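Local coordinates for sulfur oxidation protein soxB (Thermus thermophilus, PDB 2WDD) that probably hydrolyses the sulfur-sulfur bond of a cysteine S-thiosulfonate at a two-manganese site, as a thiosulfohydrolase of the bacterial sulfur oxidation (Sox) pathway, at residues Phe42-Met47 with Gly99-Met104; Thr108-Asp113 with Glu337-Ala342; Val149-Leu154 with Glu343-Phe348. All blocks are in the same frame, centred on the assembly; numbering follows the deposited sequence. Where two conformers were deposited one is given.

Contact 1: Phe42-Met47 with Gly99-Met104; sequences FPHYFM and GPIGGM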
ATOM      1  N   PHE A  42      -6.975 -10.893   8.887  1.00 10.03           N
ATOM      2  CA  PHE A  42      -7.281 -10.774  10.296  1.00 10.58           C
ATOM      3  C   PHE A  42      -7.024  -9.410  10.877  1.00 14.28           C
ATOM      4  O   PHE A  42      -6.167  -8.670  10.395  1.00 13.29           O
ATOM      5  CB  PHE A  42      -6.447 -11.800  11.059  1.00 12.86           C
ATOM      6  CG  PHE A  42      -6.669 -13.207  10.590  1.00 14.63           C
ATOM      7  CD1 PHE A  42      -5.757 -13.832   9.750  1.00 18.23           C
ATOM      8  CD2 PHE A  42      -7.867 -13.846  10.868  1.00 17.28           C
ATOM      9  CE1 PHE A  42      -6.002 -15.111   9.273  1.00 19.58           C
ATOM     10  CE2 PHE A  42      -8.114 -15.128  10.396  1.00 20.51           C
ATOM     11  CZ  PHE A  42      -7.184 -15.756   9.600  1.00 18.36           C
ATOM     12  N   PRO A  43      -7.722  -9.087  11.978  1.00 11.01           N
ATOM     13  CA  PRO A  43      -7.473  -7.817  12.657  1.00 10.32           C
ATOM     14  C   PRO A  43      -5.986  -7.758  12.996  1.00 13.35           C
ATOM     15  O   PRO A  43      -5.380  -8.766  13.379  1.00 12.35           O
ATOM     16  CB  PRO A  43      -8.275  -7.955  13.951  1.00 11.77           C
ATOM     17  CG  PRO A  43      -9.408  -8.873  13.587  1.00 15.84           C
ATOM     18  CD  PRO A  43      -8.810  -9.860  12.618  1.00 11.91           C
ATOM     19  N   HIS A  44      -5.380  -6.597  12.799  1.00 10.05           N
ATOM     20  CA  HIS A  44      -3.962  -6.431  13.071  1.00  9.16           C
ATOM     21  C   HIS A  44      -3.701  -4.957  13.350  1.00 12.47           C
ATOM     22  O   HIS A  44      -4.646  -4.174  13.465  1.00 12.49           O
ATOM     23  CB  HIS A  44      -3.112  -6.958  11.893  1.00  8.85           C
ATOM     24  CG  HIS A  44      -3.268  -6.181  10.622  1.00 10.30           C
ATOM     25  ND1 HIS A  44      -2.202  -5.577   9.989  1.00 11.72           N
ATOM     26  CD2 HIS A  44      -4.354  -5.924   9.857  1.00 11.79           C
ATOM     27  CE1 HIS A  44      -2.629  -4.962   8.900  1.00 10.90           C
ATOM     28  NE2 HIS A  44      -3.937  -5.131   8.811  1.00 11.62           N
ATOM     29  N   TYR A  45      -2.442  -4.559  13.441  1.00  9.47           N
ATOM     30  CA  TYR A  45      -2.146  -3.153  13.687  1.00  8.51           C
ATOM     31  C   TYR A  45      -1.396  -2.609  12.498  1.00 11.29           C
ATOM     32  O   TYR A  45      -0.627  -3.326  11.875  1.00 10.79           O
ATOM     33  CB  TYR A  45      -1.340  -2.997  14.966  1.00  8.93           C
ATOM     34  CG  TYR A  45      -2.061  -3.570  16.160  1.00 10.60           C
ATOM     35  CD1 TYR A  45      -2.995  -2.814  16.865  1.00 11.51           C
ATOM     36  CD2 TYR A  45      -1.864  -4.895  16.535  1.00 11.87           C
ATOM     37  CE1 TYR A  45      -3.685  -3.358  17.946  1.00 12.75           C
ATOM     38  CE2 TYR A  45      -2.548  -5.446  17.616  1.00 12.91           C
ATOM     39  CZ  TYR A  45      -3.433  -4.662  18.329  1.00 16.26           C
ATOM     40  OH  TYR A  45      -4.113  -5.211  19.398  1.00 15.58           O
ATOM     41  N   PHE A  46      -1.639  -1.342  12.167  0.50  7.94           N
ATOM     42  CA  PHE A  46      -0.983  -0.728  11.013  0.50  7.73           C
ATOM     43  C   PHE A  46      -0.787   0.764  11.269  0.50 10.64           C
ATOM     44  O   PHE A  46      -1.724   1.559  11.128  0.50 10.70           O
ATOM     45  CB  PHE A  46      -1.828  -0.943   9.751  0.50  9.44           C
ATOM     46  CG  PHE A  46      -1.120  -0.581   8.465  0.50 10.49           C
ATOM     47  CD1 PHE A  46      -0.423  -1.542   7.738  0.50 12.50           C
ATOM     48  CD2 PHE A  46      -1.172   0.714   7.971  0.50 12.94           C
ATOM     49  CE1 PHE A  46       0.214  -1.211   6.554  0.50 13.40           C
ATOM     50  CE2 PHE A  46      -0.523   1.056   6.794  0.50 15.76           C
ATOM     51  CZ  PHE A  46       0.171   0.089   6.084  0.50 13.69           C
ATOM     52  N   MET A  47       0.434   1.129  11.656  1.00  7.57           N
ATOM     53  CA  MET A  47       0.765   2.514  11.947  1.00  7.22           C
ATOM     54  C   MET A  47       1.155   3.272  10.687  1.00 10.25           C
ATOM     55  O   MET A  47       1.895   2.759   9.845  1.00 10.71           O
ATOM     56  CB  MET A  47       1.935   2.561  12.932  1.00  8.23           C
ATOM     57  CG  MET A  47       2.257   3.962  13.426  1.00  9.00           C
ATOM     58  SD  MET A  47       3.701   3.968  14.505  1.00 10.57           S
ATOM     59  CE  MET A  47       4.969   4.131  13.256  1.00  9.19           C
ATOM     60  N   GLY A  99      -8.031  -1.015  20.018  1.00 10.99           N
ATOM     61  CA  GLY A  99      -7.921  -2.352  19.469  1.00 11.52           C
ATOM     62  C   GLY A  99      -7.364  -2.381  18.059  1.00 13.71           C
ATOM     63  O   GLY A  99      -7.054  -1.339  17.472  1.00 11.81           O
ATOM     64  N   PRO A 100      -7.194  -3.588  17.504  1.00 10.62           N
ATOM     65  CA  PRO A 100      -6.638  -3.756  16.160  1.00  9.85           C
ATOM     66  C   PRO A 100      -7.597  -3.232  15.100  1.00 13.00           C
ATOM     67  O   PRO A 100      -8.812  -3.110  15.325  1.00 13.09           O
ATOM     68  CB  PRO A 100      -6.515  -5.281  16.033  1.00 11.54           C
ATOM     69  CG  PRO A 100      -7.624  -5.797  16.895  1.00 14.85           C
ATOM     70  CD  PRO A 100      -7.655  -4.868  18.075  1.00 11.78           C
ATOM     71  N   ILE A 101      -7.038  -2.973  13.921  1.00 10.79           N
ATOM     72  CA  ILE A 101      -7.813  -2.518  12.777  1.00 10.29           C
ATOM     73  C   ILE A 101      -7.957  -3.664  11.771  1.00 13.30           C
ATOM     74  O   ILE A 101      -7.295  -4.709  11.878  1.00 12.72           O
ATOM     75  CB  ILE A 101      -7.189  -1.267  12.111  1.00 12.72           C
ATOM     76  CG1 ILE A 101      -5.727  -1.500  11.716  1.00 13.19           C
ATOM     77  CG2 ILE A 101      -7.303  -0.052  13.029  1.00 13.22           C
ATOM     78  CD1 ILE A 101      -5.554  -2.403  10.500  1.00 13.51           C
ATOM     79  N   GLY A 102      -8.833  -3.462  10.799  1.00 11.61           N
ATOM     80  CA  GLY A 102      -9.009  -4.416   9.726  1.00 11.90           C
ATOM     81  C   GLY A 102      -9.551  -5.775  10.100  1.00 15.96           C
ATOM     82  O   GLY A 102     -10.273  -5.941  11.094  1.00 15.85           O
ATOM     83  N   GLY A 103      -9.191  -6.749   9.272  1.00 13.06           N
ATOM     84  CA  GLY A 103      -9.704  -8.106   9.332  1.00 13.00           C
ATOM     85  C   GLY A 103     -10.824  -8.150   8.301  1.00 15.46           C
ATOM     86  O   GLY A 103     -11.609  -7.201   8.176  1.00 14.23           O
ATOM     87  N   MET A 104     -10.896  -9.224   7.524  1.00 12.39           N
ATOM     88  CA  MET A 104     -11.940  -9.320   6.511  1.00 11.81           C
ATOM     89  C   MET A 104     -13.316  -9.434   7.165  1.00 15.80           C
ATOM     90  O   MET A 104     -14.313  -8.949   6.622  1.00 16.18           O
ATOM     91  CB  MET A 104     -11.683 -10.510   5.590  1.00 13.07           C
ATOM     92  CG  MET A 104     -10.549 -10.259   4.609  1.00 14.53           C
ATOM     93  SD  MET A 104      -9.946 -11.780   3.872  1.00 16.94           S
ATOM     94  CE  MET A 104      -8.828 -11.137   2.647  1.00 14.95           C
TER
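His-44 and Ile-101 pair through their backbones by two hydrogen bonds. His-44 N donates to Ile-101 O at 2.8 Å, with a nearly straight N-H...O angle of 164°. Ile-101 N returns a bond to His-44 O at 2.7 Å. Pro-43 CA adds a CA-H...O contact to Ile-101 O at 3.2 Å. The imidazole of His-44 has its polar partners elsewhere: ND1 bonds to Thr-408 and NE2 to the carbonyl of Ala-308. Ile-101 CD1 lies 3.6 Å from His-44 NE2. Ile-101 CG1 stands between the backbone N and the carbonyl carbon (chi1 55°), close to His-44 O. The Tyr-45 ring takes Pro-100 CB over one face, offset toward the rim. This is a CH-pi contact, with CB 4.1 Å from the ring centroid. An alanine in place of Tyr-45 lacks the ring and its CH-pi contact, and would probably open a gap beside Pro-100. Pro-43 CB packs on Pro-100 CG at 3.7 Å. Gly-103 CA lies 3.4 Å from Phe-42 C, and a side chain at Gly-103 would clash with Pro-43. Phe-46 touches Ile-101 CD1 through CB, while its side chain comes within about 4 Å of that of His-288, a manganese ligand. The motif is a single antiparallel bridge, a hydrogen-bonded pair between two loops, beside the two-manganese site of this 5'-nucleotidase family protein.

Contact 2: Thr108-Asp113 with Glu337-Ala342; sequences TALIRD and EHLPKA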
ATOM      1  N   THR A 108     -16.087  -6.648   6.346  1.00 13.44           N
ATOM      2  CA  THR A 108     -17.353  -7.119   5.772  1.00 13.26           C
ATOM      3  C   THR A 108     -18.541  -6.633   6.598  1.00 18.08           C
ATOM      4  O   THR A 108     -19.531  -6.149   6.046  1.00 17.85           O
ATOM      5  CB  THR A 108     -17.359  -8.640   5.655  1.00 16.17           C
ATOM      6  OG1 THR A 108     -16.279  -9.050   4.812  1.00 17.78           O
ATOM      7  CG2 THR A 108     -18.677  -9.126   5.065  1.00 14.44           C
ATOM      8  N   ALA A 109     -18.438  -6.750   7.918  1.00 15.64           N
ATOM      9  CA  ALA A 109     -19.510  -6.304   8.807  1.00 15.97           C
ATOM     10  C   ALA A 109     -19.812  -4.822   8.582  1.00 19.64           C
ATOM     11  O   ALA A 109     -20.976  -4.414   8.493  1.00 19.76           O
ATOM     12  CB  ALA A 109     -19.130  -6.553  10.266  1.00 16.63           C
ATOM     13  N   LEU A 110     -18.755  -4.022   8.469  1.00 15.19           N
ATOM     14  CA  LEU A 110     -18.904  -2.590   8.247  1.00 14.80           C
ATOM     15  C   LEU A 110     -19.511  -2.274   6.878  1.00 17.27           C
ATOM     16  O   LEU A 110     -20.433  -1.467   6.766  1.00 17.33           O
ATOM     17  CB  LEU A 110     -17.557  -1.882   8.414  1.00 14.17           C
ATOM     18  CG  LEU A 110     -17.586  -0.358   8.255  1.00 17.17           C
ATOM     19  CD1 LEU A 110     -18.644   0.259   9.175  1.00 17.37           C
ATOM     20  CD2 LEU A 110     -16.206   0.207   8.552  1.00 17.27           C
ATOM     21  N   ILE A 111     -18.996  -2.903   5.825  1.00 13.95           N
ATOM     22  CA  ILE A 111     -19.529  -2.672   4.489  1.00 12.64           C
ATOM     23  C   ILE A 111     -21.016  -3.021   4.465  1.00 18.10           C
ATOM     24  O   ILE A 111     -21.826  -2.282   3.909  1.00 17.70           O
ATOM     25  CB  ILE A 111     -18.755  -3.495   3.430  1.00 14.28           C
ATOM     26  CG1 ILE A 111     -17.334  -2.947   3.268  1.00 12.82           C
ATOM     27  CG2 ILE A 111     -19.497  -3.513   2.087  1.00 14.49           C
ATOM     28  CD1 ILE A 111     -16.407  -3.852   2.473  1.00 15.13           C
ATOM     29  N   ARG A 112     -21.365  -4.158   5.053  1.00 17.55           N
ATOM     30  CA  ARG A 112     -22.761  -4.591   5.063  1.00 17.67           C
ATOM     31  C   ARG A 112     -23.636  -3.627   5.851  1.00 22.24           C
ATOM     32  O   ARG A 112     -24.752  -3.310   5.441  1.00 22.84           O
ATOM     33  CB  ARG A 112     -22.877  -6.007   5.626  1.00 17.58           C
ATOM     34  CG  ARG A 112     -22.444  -7.059   4.636  1.00 19.19           C
ATOM     35  CD  ARG A 112     -22.497  -8.437   5.233  1.00 21.08           C
ATOM     36  NE  ARG A 112     -22.035  -9.435   4.276  1.00 20.78           N
ATOM     37  CZ  ARG A 112     -21.699 -10.678   4.598  1.00 20.64           C
ATOM     38  NH1 ARG A 112     -21.781 -11.079   5.858  1.00 18.79           N
ATOM     39  NH2 ARG A 112     -21.284 -11.515   3.660  1.00 18.47           N
ATOM     40  N   ASP A 113     -23.124  -3.163   6.981  1.00 19.75           N
ATOM     41  CA  ASP A 113     -23.862  -2.220   7.817  1.00 19.58           C
ATOM     42  C   ASP A 113     -24.197  -0.978   6.997  1.00 23.34           C
ATOM     43  O   ASP A 113     -25.352  -0.561   6.906  1.00 22.95           O
ATOM     44  CB  ASP A 113     -23.020  -1.831   9.034  1.00 21.14           C
ATOM     45  CG  ASP A 113     -23.682  -0.768   9.893  1.00 29.87           C
ATOM     46  OD1 ASP A 113     -24.574  -1.127  10.687  1.00 31.52           O
ATOM     47  OD2 ASP A 113     -23.263   0.407   9.826  1.00 30.59           O
ATOM     48  N   GLU A 337     -12.966  -4.645  17.488  1.00 15.90           N
ATOM     49  CA  GLU A 337     -13.559  -4.657  18.828  1.00 15.00           C
ATOM     50  C   GLU A 337     -14.841  -3.837  18.899  1.00 19.43           C
ATOM     51  O   GLU A 337     -15.541  -3.864  19.911  1.00 20.73           O
ATOM     52  CB  GLU A 337     -12.571  -4.116  19.870  1.00 15.59           C
ATOM     53  CG  GLU A 337     -11.356  -4.976  20.059  1.00 20.19           C
ATOM     54  CD  GLU A 337     -10.503  -4.535  21.232  1.00 27.22           C
ATOM     55  OE1 GLU A 337     -10.942  -3.655  22.010  1.00 24.52           O
ATOM     56  OE2 GLU A 337      -9.395  -5.081  21.375  1.00 21.30           O
ATOM     57  N   HIS A 338     -15.153  -3.098  17.841  1.00 15.37           N
ATOM     58  CA  HIS A 338     -16.296  -2.199  17.866  1.00 15.12           C
ATOM     59  C   HIS A 338     -17.318  -2.407  16.761  1.00 18.27           C
ATOM     60  O   HIS A 338     -18.165  -1.550  16.501  1.00 17.60           O
ATOM     61  CB  HIS A 338     -15.783  -0.763  17.914  1.00 15.73           C
ATOM     62  CG  HIS A 338     -14.855  -0.525  19.062  1.00 18.71           C
ATOM     63  ND1 HIS A 338     -15.313  -0.332  20.348  1.00 20.43           N
ATOM     64  CD2 HIS A 338     -13.506  -0.601  19.151  1.00 19.35           C
ATOM     65  CE1 HIS A 338     -14.284  -0.246  21.172  1.00 19.67           C
ATOM     66  NE2 HIS A 338     -13.174  -0.405  20.471  1.00 19.57           N
ATOM     67  N   LEU A 339     -17.234  -3.571  16.135  1.00 16.74           N
ATOM     68  CA  LEU A 339     -18.133  -3.941  15.060  1.00 17.07           C
ATOM     69  C   LEU A 339     -18.677  -5.335  15.312  1.00 21.90           C
ATOM     70  O   LEU A 339     -18.029  -6.163  15.956  1.00 20.97           O
ATOM     71  CB  LEU A 339     -17.381  -3.933  13.728  1.00 17.05           C
ATOM     72  CG  LEU A 339     -17.035  -2.550  13.191  1.00 20.35           C
ATOM     73  CD1 LEU A 339     -15.978  -2.660  12.088  1.00 19.34           C
ATOM     74  CD2 LEU A 339     -18.290  -1.849  12.684  1.00 22.37           C
ATOM     75  N   PRO A 340     -19.869  -5.620  14.779  1.00 20.12           N
ATOM     76  CA  PRO A 340     -20.437  -6.961  14.930  1.00 20.79           C
ATOM     77  C   PRO A 340     -19.681  -7.923  14.023  1.00 25.42           C
ATOM     78  O   PRO A 340     -18.933  -7.498  13.134  1.00 24.68           O
ATOM     79  CB  PRO A 340     -21.873  -6.792  14.425  1.00 22.54           C
ATOM     80  CG  PRO A 340     -21.842  -5.589  13.556  1.00 26.27           C
ATOM     81  CD  PRO A 340     -20.817  -4.678  14.163  1.00 21.95           C
ATOM     82  N   LYS A 341     -19.871  -9.218  14.239  1.00 22.51           N
ATOM     83  CA  LYS A 341     -19.185 -10.210  13.430  0.50 21.91           C
ATOM     84  C   LYS A 341     -19.905 -10.459  12.116  1.00 25.99           C
ATOM     85  O   LYS A 341     -21.129 -10.366  12.040  1.00 26.93           O
ATOM     86  CB  LYS A 341     -19.091 -11.538  14.191  0.50 23.53           C
ATOM     87  CG  LYS A 341     -18.428 -11.438  15.549  0.50 31.74           C
ATOM     88  CD  LYS A 341     -16.936 -11.682  15.442  0.50 38.92           C
ATOM     89  CE  LYS A 341     -16.449 -12.614  16.537  0.50 47.87           C
ATOM     90  NZ  LYS A 341     -15.023 -12.988  16.343  0.50 55.72           N
ATOM     91  N   ALA A 342     -19.132 -10.784  11.085  1.00 21.67           N
ATOM     92  CA  ALA A 342     -19.681 -11.224   9.809  1.00 21.28           C
ATOM     93  C   ALA A 342     -19.467 -12.736   9.910  1.00 23.56           C
ATOM     94  O   ALA A 342     -18.373 -13.237   9.663  1.00 21.71           O
ATOM     95  CB  ALA A 342     -18.884 -10.640   8.635  1.00 22.13           C
TER
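Ala-109 CB faces the loop 337-342 and makes the shortest approach of the contact, 3.0 Å to Pro-340 O. This is a tight approach of a methyl group to a carbonyl oxygen, where the loop backbone passes close to the helix. The remaining contacts are mostly apolar. Ala-342 CB lies 3.9 Å from Thr-108 CG2 and 4.4 Å from Ala-109 CB. Thr-108 CG2, anti to the backbone N, is the branch that meets Ala-342 CB. Leu-110 and Leu-339 meet obliquely through their branches. Leu-339 CD1 reaches Leu-110 CB at 4.1 Å, and Leu-339 CD2 reaches Leu-110 CD1. Pro-340 CG adds a looser touch on Ala-109 CB.

The polar part centres on Arg-112. Its chain is extended from CG to NE. Thr-108 CG2 sits 3.4 Å above the centre of one face of its guanidinium. Arg-112 NH1 lies 4.0 Å from Ala-342 CB. Arg-112 NH2 forms a salt bridge with Asp-344 and a hydrogen bond with the carbonyl of Leu-154, and the Thr-108 hydroxyl bonds to Met-104 O.

Segment 108-113 is part of helix 104-120. Segment 337-342 leads from strand 323-333 to the N-cap of helix 343-353, at Ala-342. Leu-110 also packs on Leu-312 of strand 311-320, and Thr-108 on Val-155 of helix 146-155.

Contact 3: Val149-Leu154 with Glu343-Phe348; sequences VRWQNL and EDVEAF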
ATOM      1  N   VAL A 149     -10.228 -13.821  -3.187  1.00 12.04           N
ATOM      2  CA  VAL A 149     -11.285 -13.628  -4.184  1.00 12.41           C
ATOM      3  C   VAL A 149     -12.595 -14.168  -3.627  1.00 16.17           C
ATOM      4  O   VAL A 149     -13.650 -13.542  -3.766  1.00 15.30           O
ATOM      5  CB  VAL A 149     -10.941 -14.313  -5.524  1.00 15.51           C
ATOM      6  CG1 VAL A 149     -12.108 -14.163  -6.504  1.00 15.45           C
ATOM      7  CG2 VAL A 149      -9.655 -13.734  -6.116  1.00 15.12           C
ATOM      8  N   ARG A 150     -12.533 -15.329  -2.991  1.00 14.64           N
ATOM      9  CA  ARG A 150     -13.742 -15.899  -2.404  1.00 15.40           C
ATOM     10  C   ARG A 150     -14.311 -14.962  -1.352  1.00 18.84           C
ATOM     11  O   ARG A 150     -15.526 -14.824  -1.227  1.00 18.77           O
ATOM     12  CB  ARG A 150     -13.493 -17.300  -1.836  1.00 15.38           C
ATOM     13  CG  ARG A 150     -13.236 -18.330  -2.929  1.00 22.22           C
ATOM     14  CD  ARG A 150     -13.283 -19.771  -2.431  1.00 28.11           C
ATOM     15  NE  ARG A 150     -13.042 -20.714  -3.526  1.00 35.33           N
ATOM     16  CZ  ARG A 150     -13.960 -21.083  -4.419  1.00 46.62           C
ATOM     17  NH1 ARG A 150     -15.199 -20.621  -4.334  1.00 31.52           N
ATOM     18  NH2 ARG A 150     -13.641 -21.924  -5.395  1.00 33.78           N
ATOM     19  N   TRP A 151     -13.434 -14.271  -0.629  1.00 15.31           N
ATOM     20  CA  TRP A 151     -13.904 -13.299   0.342  1.00 15.14           C
ATOM     21  C   TRP A 151     -14.569 -12.106  -0.359  1.00 16.68           C
ATOM     22  O   TRP A 151     -15.644 -11.654   0.050  1.00 16.06           O
ATOM     23  CB  TRP A 151     -12.784 -12.828   1.271  1.00 14.29           C
ATOM     24  CG  TRP A 151     -13.192 -11.583   1.966  1.00 15.39           C
ATOM     25  CD1 TRP A 151     -14.139 -11.471   2.948  1.00 18.31           C
ATOM     26  CD2 TRP A 151     -12.811 -10.248   1.622  1.00 15.00           C
ATOM     27  NE1 TRP A 151     -14.325 -10.154   3.273  1.00 17.90           N
ATOM     28  CE2 TRP A 151     -13.540  -9.379   2.458  1.00 18.42           C
ATOM     29  CE3 TRP A 151     -11.923  -9.700   0.690  1.00 15.65           C
ATOM     30  CZ2 TRP A 151     -13.387  -7.990   2.410  1.00 17.51           C
ATOM     31  CZ3 TRP A 151     -11.777  -8.323   0.641  1.00 17.10           C
ATOM     32  CH2 TRP A 151     -12.513  -7.485   1.489  1.00 17.71           C
ATOM     33  N   GLN A 152     -13.957 -11.607  -1.433  1.00 11.70           N
ATOM     34  CA  GLN A 152     -14.563 -10.490  -2.158  1.00 11.75           C
ATOM     35  C   GLN A 152     -15.983 -10.872  -2.573  1.00 16.29           C
ATOM     36  O   GLN A 152     -16.906 -10.054  -2.526  1.00 16.81           O
ATOM     37  CB  GLN A 152     -13.755 -10.140  -3.407  1.00 12.10           C
ATOM     38  CG  GLN A 152     -12.462  -9.370  -3.167  1.00 11.91           C
ATOM     39  CD  GLN A 152     -11.683  -9.202  -4.458  1.00 14.69           C
ATOM     40  OE1 GLN A 152     -11.408 -10.179  -5.152  1.00 12.66           O
ATOM     41  NE2 GLN A 152     -11.376  -7.963  -4.819  1.00 13.98           N
ATOM     42  N   ASN A 153     -16.151 -12.135  -2.955  1.00 14.82           N
ATOM     43  CA  ASN A 153     -17.455 -12.630  -3.383  1.00 15.00           C
ATOM     44  C   ASN A 153     -18.463 -12.687  -2.233  1.00 19.70           C
ATOM     45  O   ASN A 153     -19.658 -12.458  -2.441  1.00 20.12           O
ATOM     46  CB  ASN A 153     -17.307 -14.001  -4.040  1.00 15.66           C
ATOM     47  CG  ASN A 153     -16.709 -13.916  -5.429  1.00 19.31           C
ATOM     48  OD1 ASN A 153     -16.576 -12.829  -5.993  1.00 17.46           O
ATOM     49  ND2 ASN A 153     -16.335 -15.064  -5.987  1.00 17.21           N
ATOM     50  N   LEU A 154     -17.994 -12.995  -1.026  1.00 16.40           N
ATOM     51  CA  LEU A 154     -18.877 -13.024   0.131  1.00 16.17           C
ATOM     52  C   LEU A 154     -19.359 -11.604   0.454  1.00 20.11           C
ATOM     53  O   LEU A 154     -20.536 -11.386   0.738  1.00 19.08           O
ATOM     54  CB  LEU A 154     -18.174 -13.621   1.350  1.00 16.27           C
ATOM     55  CG  LEU A 154     -17.913 -15.124   1.321  1.00 20.67           C
ATOM     56  CD1 LEU A 154     -17.031 -15.538   2.493  1.00 20.95           C
ATOM     57  CD2 LEU A 154     -19.243 -15.877   1.345  1.00 21.28           C
ATOM     58  N   GLU A 343     -20.482 -13.438  10.408  1.00 21.23           N
ATOM     59  CA  GLU A 343     -20.371 -14.865  10.678  1.00 20.99           C
ATOM     60  C   GLU A 343     -19.921 -15.747   9.526  1.00 24.39           C
ATOM     61  O   GLU A 343     -19.123 -16.659   9.729  1.00 24.84           O
ATOM     62  CB  GLU A 343     -21.641 -15.409  11.337  1.00 22.44           C
ATOM     63  CG  GLU A 343     -21.987 -14.719  12.653  1.00 31.56           C
ATOM     64  CD  GLU A 343     -20.960 -14.974  13.746  1.00 53.58           C
ATOM     65  OE1 GLU A 343     -19.925 -15.619  13.468  1.00 48.78           O
ATOM     66  OE2 GLU A 343     -21.188 -14.522  14.889  1.00 50.25           O
ATOM     67  N   ASP A 344     -20.431 -15.485   8.325  1.00 20.46           N
ATOM     68  CA  ASP A 344     -20.046 -16.276   7.161  1.00 19.28           C
ATOM     69  C   ASP A 344     -18.560 -16.135   6.851  1.00 22.00           C
ATOM     70  O   ASP A 344     -17.896 -17.108   6.473  1.00 22.23           O
ATOM     71  CB  ASP A 344     -20.913 -15.967   5.931  1.00 20.86           C
ATOM     72  CG  ASP A 344     -20.925 -14.485   5.556  1.00 25.89           C
ATOM     73  OD1 ASP A 344     -20.582 -13.634   6.403  1.00 24.56           O
ATOM     74  OD2 ASP A 344     -21.320 -14.185   4.407  1.00 25.47           O
ATOM     75  N   VAL A 345     -18.035 -14.925   7.036  1.00 17.58           N
ATOM     76  CA  VAL A 345     -16.626 -14.669   6.795  1.00 16.67           C
ATOM     77  C   VAL A 345     -15.758 -15.347   7.846  1.00 20.23           C
ATOM     78  O   VAL A 345     -14.724 -15.930   7.524  1.00 19.95           O
ATOM     79  CB  VAL A 345     -16.331 -13.156   6.721  1.00 19.59           C
ATOM     80  CG1 VAL A 345     -14.825 -12.915   6.600  1.00 19.73           C
ATOM     81  CG2 VAL A 345     -17.081 -12.532   5.548  1.00 19.40           C
ATOM     82  N   GLU A 346     -16.172 -15.255   9.107  1.00 18.94           N
ATOM     83  CA  GLU A 346     -15.436 -15.880  10.197  1.00 19.59           C
ATOM     84  C   GLU A 346     -15.338 -17.382   9.951  1.00 24.29           C
ATOM     85  O   GLU A 346     -14.268 -17.981  10.080  1.00 24.42           O
ATOM     86  CB  GLU A 346     -16.139 -15.625  11.536  1.00 21.34           C
ATOM     87  CG  GLU A 346     -16.184 -14.161  11.949  1.00 29.98           C
ATOM     88  CD  GLU A 346     -14.809 -13.600  12.264  1.00 46.08           C
ATOM     89  OE1 GLU A 346     -13.885 -14.400  12.515  1.00 41.42           O
ATOM     90  OE2 GLU A 346     -14.654 -12.361  12.258  1.00 37.99           O
ATOM     91  N   ALA A 347     -16.463 -17.979   9.569  1.00 22.16           N
ATOM     92  CA  ALA A 347     -16.516 -19.412   9.298  1.00 21.84           C
ATOM     93  C   ALA A 347     -15.654 -19.779   8.097  1.00 23.35           C
ATOM     94  O   ALA A 347     -14.940 -20.784   8.114  1.00 22.07           O
ATOM     95  CB  ALA A 347     -17.967 -19.857   9.073  1.00 22.61           C
ATOM     96  N   PHE A 348     -15.716 -18.950   7.057  1.00 19.21           N
ATOM     97  CA  PHE A 348     -14.940 -19.180   5.849  1.00 18.38           C
ATOM     98  C   PHE A 348     -13.444 -19.173   6.154  1.00 21.68           C
ATOM     99  O   PHE A 348     -12.708 -20.039   5.697  1.00 20.89           O
ATOM    100  CB  PHE A 348     -15.272 -18.125   4.794  1.00 20.13           C
ATOM    101  CG  PHE A 348     -14.356 -18.144   3.602  1.00 21.58           C
ATOM    102  CD1 PHE A 348     -14.452 -19.149   2.651  1.00 25.60           C
ATOM    103  CD2 PHE A 348     -13.410 -17.144   3.418  1.00 23.42           C
ATOM    104  CE1 PHE A 348     -13.606 -19.164   1.542  1.00 26.68           C
ATOM    105  CE2 PHE A 348     -12.571 -17.151   2.309  1.00 25.63           C
ATOM    106  CZ  PHE A 348     -12.672 -18.157   1.373  1.00 24.27           C
TER
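Phe-348 reaches across to Arg-150 and Leu-154, joining two nearly antiparallel helices, 146-155 and 343-353, in a helix-helix packing. Their short segments run at 164° to each other, with axes 10.6 Å apart at closest approach. Phe-348 CG is anti to the backbone N (chi1 170°), and CZ comes to 3.4 Å from Arg-150 CB. The Arg-150 and Phe-348 side chains cross at about a right angle. Leu-154 CD1 packs against the root of the same aromatic side chain, 3.9 Å from Phe-348 CB. Next to Arg-150, Trp-151 CD1 meets Val-345 CG1 at 4.0 Å; Val-345 is about one turn before Phe-348. Leu-154 also passes Asp-344 in the opposite direction.

The polar ends find partners outside the two segments. Arg-150 NE is paired with Glu-146, one turn earlier on its own helix. Trp-151 NE1 bonds to the Thr-108 hydroxyl, which probably fixes the turn of the indole. Helix 104-120 packs on both Trp-151 and Val-345 through Met-104. Besides its pairing with Arg-112, Asp-344 accepts through OD1 a weak bond from Val-345 N at 2.9 Å.

Overall arrangement
Helix 104-120 links the three contacts. Its start closes contact 1, its next turns give one side of contact 2, and Met-104 and Thr-108 pack on the helices of contact 3. Contact 2 lies about 13 Å from each of the other two, centre to centre. Contacts 1 and 3 are about 17 Å apart. Along the chain, contact 1 closes before either of the others opens. Contacts 2 and 3 cross, and 337-342 runs straight into 343-348. Contact 1 is nearest the manganese ions. Helix 104-120 packs on strand 311-320 of the mixed sheet that also holds strands 29-34 and 323-333. Loops 42-47 and 337-342 follow those two strands, so the contacts gather at one sheet.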